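Long-range contact in oligopeptide-binding protein oppA (Lactococcus lactis, PDB 3DRF), which captures extracellular oligopeptides in a voluminous Venus-flytrap cavity for uptake by an ABC transporter, supporting growth in milk: residues D138-L146 with V173-M182. Sequence-based numbering, arbitrary orientation. Where two conformers were deposited one is given.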
loop_
_atom_site.group_PDB
_atom_site.type_symbol
_atom_site.label_atom_id
_atom_site.label_comp_id
_atom_site.label_asym_id
_atom_site.label_seq_id
_atom_site.Cartn_x
_atom_site.Cartn_y
_atom_site.Cartn_z
ATOM N N ASP A 138 -6.997 8.359 -10.652
ATOM C CA ASP A 138 -6.929 9.526 -11.533
ATOM C C ASP A 138 -5.506 9.857 -12.007
ATOM O O ASP A 138 -5.339 10.601 -12.960
ATOM C CB ASP A 138 -7.580 10.742 -10.876
ATOM C CG ASP A 138 -9.085 10.642 -10.874
ATOM O OD1 ASP A 138 -9.634 10.599 -11.989
ATOM O OD2 ASP A 138 -9.701 10.598 -9.783
ATOM N N SER A 139 -4.480 9.284 -11.376
ATOM C CA SER A 139 -3.100 9.526 -11.901
ATOM C C SER A 139 -2.973 9.014 -13.342
ATOM O O SER A 139 -2.315 9.609 -14.148
ATOM C CB SER A 139 -2.074 8.785 -11.053
ATOM O OG SER A 139 -2.126 9.179 -9.659
ATOM N N LEU A 140 -3.611 7.891 -13.644
ATOM C CA LEU A 140 -3.501 7.255 -14.987
ATOM C C LEU A 140 -4.275 8.000 -16.087
ATOM O O LEU A 140 -3.997 7.852 -17.212
ATOM C CB LEU A 140 -3.934 5.781 -14.899
ATOM C CG LEU A 140 -2.911 4.918 -14.088
ATOM C CD1 LEU A 140 -3.473 3.503 -13.984
ATOM C CD2 LEU A 140 -1.508 4.869 -14.750
ATOM N N ALA A 141 -5.234 8.854 -15.681
ATOM C CA ALA A 141 -5.983 9.720 -16.632
ATOM C C ALA A 141 -5.119 10.779 -17.343
ATOM O O ALA A 141 -5.464 11.320 -18.316
ATOM C CB ALA A 141 -7.162 10.376 -15.909
ATOM N N ASN A 142 -3.941 11.009 -16.766
ATOM C CA ASN A 142 -2.954 11.958 -17.308
ATOM C C ASN A 142 -2.095 11.420 -18.456
ATOM O O ASN A 142 -1.387 12.163 -19.045
ATOM C CB ASN A 142 -2.104 12.551 -16.140
ATOM C CG ASN A 142 -0.976 13.512 -16.609
ATOM O OD1 ASN A 142 -1.237 14.555 -17.109
ATOM N ND2 ASN A 142 0.243 13.106 -16.400
ATOM N N ILE A 143 -2.238 10.146 -18.784
ATOM C CA ILE A 143 -1.637 9.579 -20.009
ATOM C C ILE A 143 -2.653 9.713 -21.140
ATOM O O ILE A 143 -3.750 9.266 -21.039
ATOM C CB ILE A 143 -1.203 8.110 -19.793
ATOM C CG1 ILE A 143 -0.004 8.083 -18.830
ATOM C CG2 ILE A 143 -0.775 7.466 -21.182
ATOM C CD1 ILE A 143 0.343 6.617 -18.363
ATOM N N VAL A 144 -2.235 10.386 -22.197
ATOM C CA VAL A 144 -3.110 10.609 -23.360
ATOM C C VAL A 144 -3.711 9.284 -23.832
ATOM O O VAL A 144 -3.018 8.332 -24.040
ATOM C CB VAL A 144 -2.294 11.325 -24.512
ATOM C CG1 VAL A 144 -3.152 11.442 -25.765
ATOM C CG2 VAL A 144 -1.939 12.759 -24.069
ATOM N N GLY A 145 -5.038 9.295 -24.001
ATOM C CA GLY A 145 -5.725 8.102 -24.506
ATOM C C GLY A 145 -6.086 7.032 -23.458
ATOM O O GLY A 145 -6.824 6.126 -23.732
ATOM N N LEU A 146 -5.548 7.136 -22.264
ATOM C CA LEU A 146 -5.697 6.028 -21.293
ATOM C C LEU A 146 -7.093 5.979 -20.666
ATOM O O LEU A 146 -7.660 4.921 -20.526
ATOM C CB LEU A 146 -4.561 6.026 -20.243
ATOM C CG LEU A 146 -4.520 4.738 -19.338
ATOM C CD1 LEU A 146 -4.554 3.389 -20.055
ATOM C CD2 LEU A 146 -3.202 4.767 -18.540
ATOM N N VAL A 173 5.871 7.380 -23.566
ATOM C CA VAL A 173 4.588 7.686 -22.882
ATOM C C VAL A 173 4.313 9.195 -22.928
ATOM O O VAL A 173 5.088 9.983 -22.492
ATOM C CB VAL A 173 4.617 7.221 -21.397
ATOM C CG1 VAL A 173 3.274 7.520 -20.703
ATOM C CG2 VAL A 173 5.051 5.714 -21.314
ATOM N N GLN A 174 3.205 9.552 -23.545
ATOM C CA GLN A 174 2.764 10.939 -23.700
ATOM C C GLN A 174 1.784 11.320 -22.604
ATOM O O GLN A 174 0.724 10.770 -22.500
ATOM C CB GLN A 174 2.086 11.112 -25.090
ATOM C CG GLN A 174 1.594 12.536 -25.366
ATOM C CD GLN A 174 2.752 13.522 -25.525
ATOM O OE1 GLN A 174 3.453 13.421 -26.473
ATOM N NE2 GLN A 174 2.928 14.432 -24.582
ATOM N N PHE A 175 2.172 12.329 -21.874
ATOM C CA PHE A 175 1.331 12.892 -20.813
ATOM C C PHE A 175 0.565 14.120 -21.306
ATOM O O PHE A 175 0.953 14.740 -22.233
ATOM C CB PHE A 175 2.203 13.337 -19.591
ATOM C CG PHE A 175 3.081 12.203 -19.037
ATOM C CD1 PHE A 175 2.486 11.087 -18.488
ATOM C CD2 PHE A 175 4.445 12.310 -19.062
ATOM C CE1 PHE A 175 3.273 10.035 -17.985
ATOM C CE2 PHE A 175 5.244 11.260 -18.550
ATOM C CZ PHE A 175 4.621 10.123 -18.045
ATOM N N LYS A 176 -0.488 14.445 -20.580
ATOM C CA LYS A 176 -1.139 15.784 -20.670
ATOM C C LYS A 176 -0.257 16.868 -20.023
ATOM O O LYS A 176 -0.103 17.903 -20.581
ATOM C CB LYS A 176 -2.532 15.765 -20.028
ATOM C CG LYS A 176 -3.508 14.753 -20.687
ATOM C CD LYS A 176 -4.864 14.734 -19.943
ATOM C CE LYS A 176 -5.691 13.664 -20.537
ATOM N NZ LYS A 176 -6.929 13.575 -19.764
ATOM N N GLU A 177 0.244 16.597 -18.832
ATOM C CA GLU A 177 1.185 17.455 -18.148
ATOM C C GLU A 177 2.190 16.608 -17.368
ATOM O O GLU A 177 1.938 15.501 -16.921
ATOM C CB GLU A 177 0.490 18.410 -17.107
ATOM C CG GLU A 177 -0.637 19.322 -17.671
ATOM C CD GLU A 177 -0.126 20.347 -18.679
ATOM O OE1 GLU A 177 1.049 20.564 -18.803
ATOM O OE2 GLU A 177 -0.978 20.919 -19.328
ATOM N N MET A 178 3.334 17.226 -17.166
ATOM C CA MET A 178 4.315 16.705 -16.219
ATOM C C MET A 178 3.799 16.918 -14.802
ATOM O O MET A 178 2.995 17.780 -14.559
ATOM C CB MET A 178 5.654 17.422 -16.386
ATOM C CG MET A 178 6.232 17.340 -17.786
ATOM S SD MET A 178 6.434 15.624 -18.456
ATOM C CE MET A 178 7.973 15.017 -17.667
ATOM N N LYS A 179 4.279 16.075 -13.910
ATOM C CA LYS A 179 3.960 16.171 -12.488
ATOM C C LYS A 179 5.277 16.213 -11.696
ATOM O O LYS A 179 6.207 15.569 -12.076
ATOM C CB LYS A 179 3.078 14.963 -12.086
ATOM C CG LYS A 179 1.809 14.714 -13.012
ATOM C CD LYS A 179 0.729 15.756 -12.722
ATOM C CE LYS A 179 -0.386 15.608 -13.765
ATOM N NZ LYS A 179 -1.431 16.609 -13.457
ATOM N N PRO A 180 5.320 16.986 -10.618
ATOM C CA PRO A 180 6.604 17.234 -9.917
ATOM C C PRO A 180 7.228 15.952 -9.327
ATOM O O PRO A 180 8.404 15.828 -9.233
ATOM C CB PRO A 180 6.207 18.270 -8.822
ATOM C CG PRO A 180 4.722 18.138 -8.679
ATOM C CD PRO A 180 4.223 17.815 -10.057
ATOM N N GLY A 181 6.407 14.980 -9.008
ATOM C CA GLY A 181 6.922 13.710 -8.500
ATOM C C GLY A 181 7.538 12.722 -9.518
ATOM O O GLY A 181 8.008 11.692 -9.124
ATOM N N MET A 182 7.463 13.037 -10.809
ATOM C CA MET A 182 7.910 12.115 -11.878
ATOM C C MET A 182 9.389 11.736 -11.848
ATOM O O MET A 182 9.771 10.806 -12.447
ATOM C CB MET A 182 7.536 12.675 -13.250
ATOM C CG MET A 182 6.043 12.448 -13.580
ATOM S SD MET A 182 5.748 13.260 -15.184
ATOM C CE MET A 182 4.026 12.746 -15.537
HETATM O O HOH W 1 -3.042 16.198 -15.926
#
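Ile143 and Phe175 face each other as a single antiparallel bridge, a non-hydrogen-bonded pair with CA atoms 4.5 Å apart, flanked by backbone bonds from Lys176 N to Asn142 O (2.9 Å) and from Val144 N to Gln174 O. Just beyond the bridge, Asn142 does most of the work. With CG swung anti to the backbone N (chi1 177°), its carboxamide reaches the backbone of Glu177 and clasps it twice: Glu177 N donates to OD1 at 3.1 Å, in the carbonyl plane and on a lone pair, while ND2 donates to Glu177 O at 3.0 Å, staying close to the plane of its own amide. These two bonds should hold the side chain against rotation. OD1 also accepts a hydrogen bond from a water, which in turn accepts one from Lys179 NZ. The bend at chi2 of Lys179 (-74°) helps bring CE up against Asn142 CG, 3.6 Å away.

On the apolar side, Ile143 CG1 sits 3.8 Å from Val173 CG1 and also touches Phe175 CE1. Met182 CE lies over the centre of one face of the Phe175 ring, next to Asn142 ND2. At the outer margin Lys176 runs out extended and its NZ donates a hydrogen bond to Ala141 O (3.1 Å), while Val144 CG2 lies alongside Gln174 CG; the Gln174 amide turns to Phe175 O and to Ser95 O.

Strand 170-174 belongs to a four-stranded antiparallel sheet, with Tyr123 of helix 116-127 packing on Ile143. Ser139 OG bonds onward to Asp483, probably across to the other lobe in this closed form. The isolated bridge with an asparagine side chain pairing like a strand backbone thus ties the turn leading into helix 146-150 to the strand's exit, within a family 5 solute-binding protein fold.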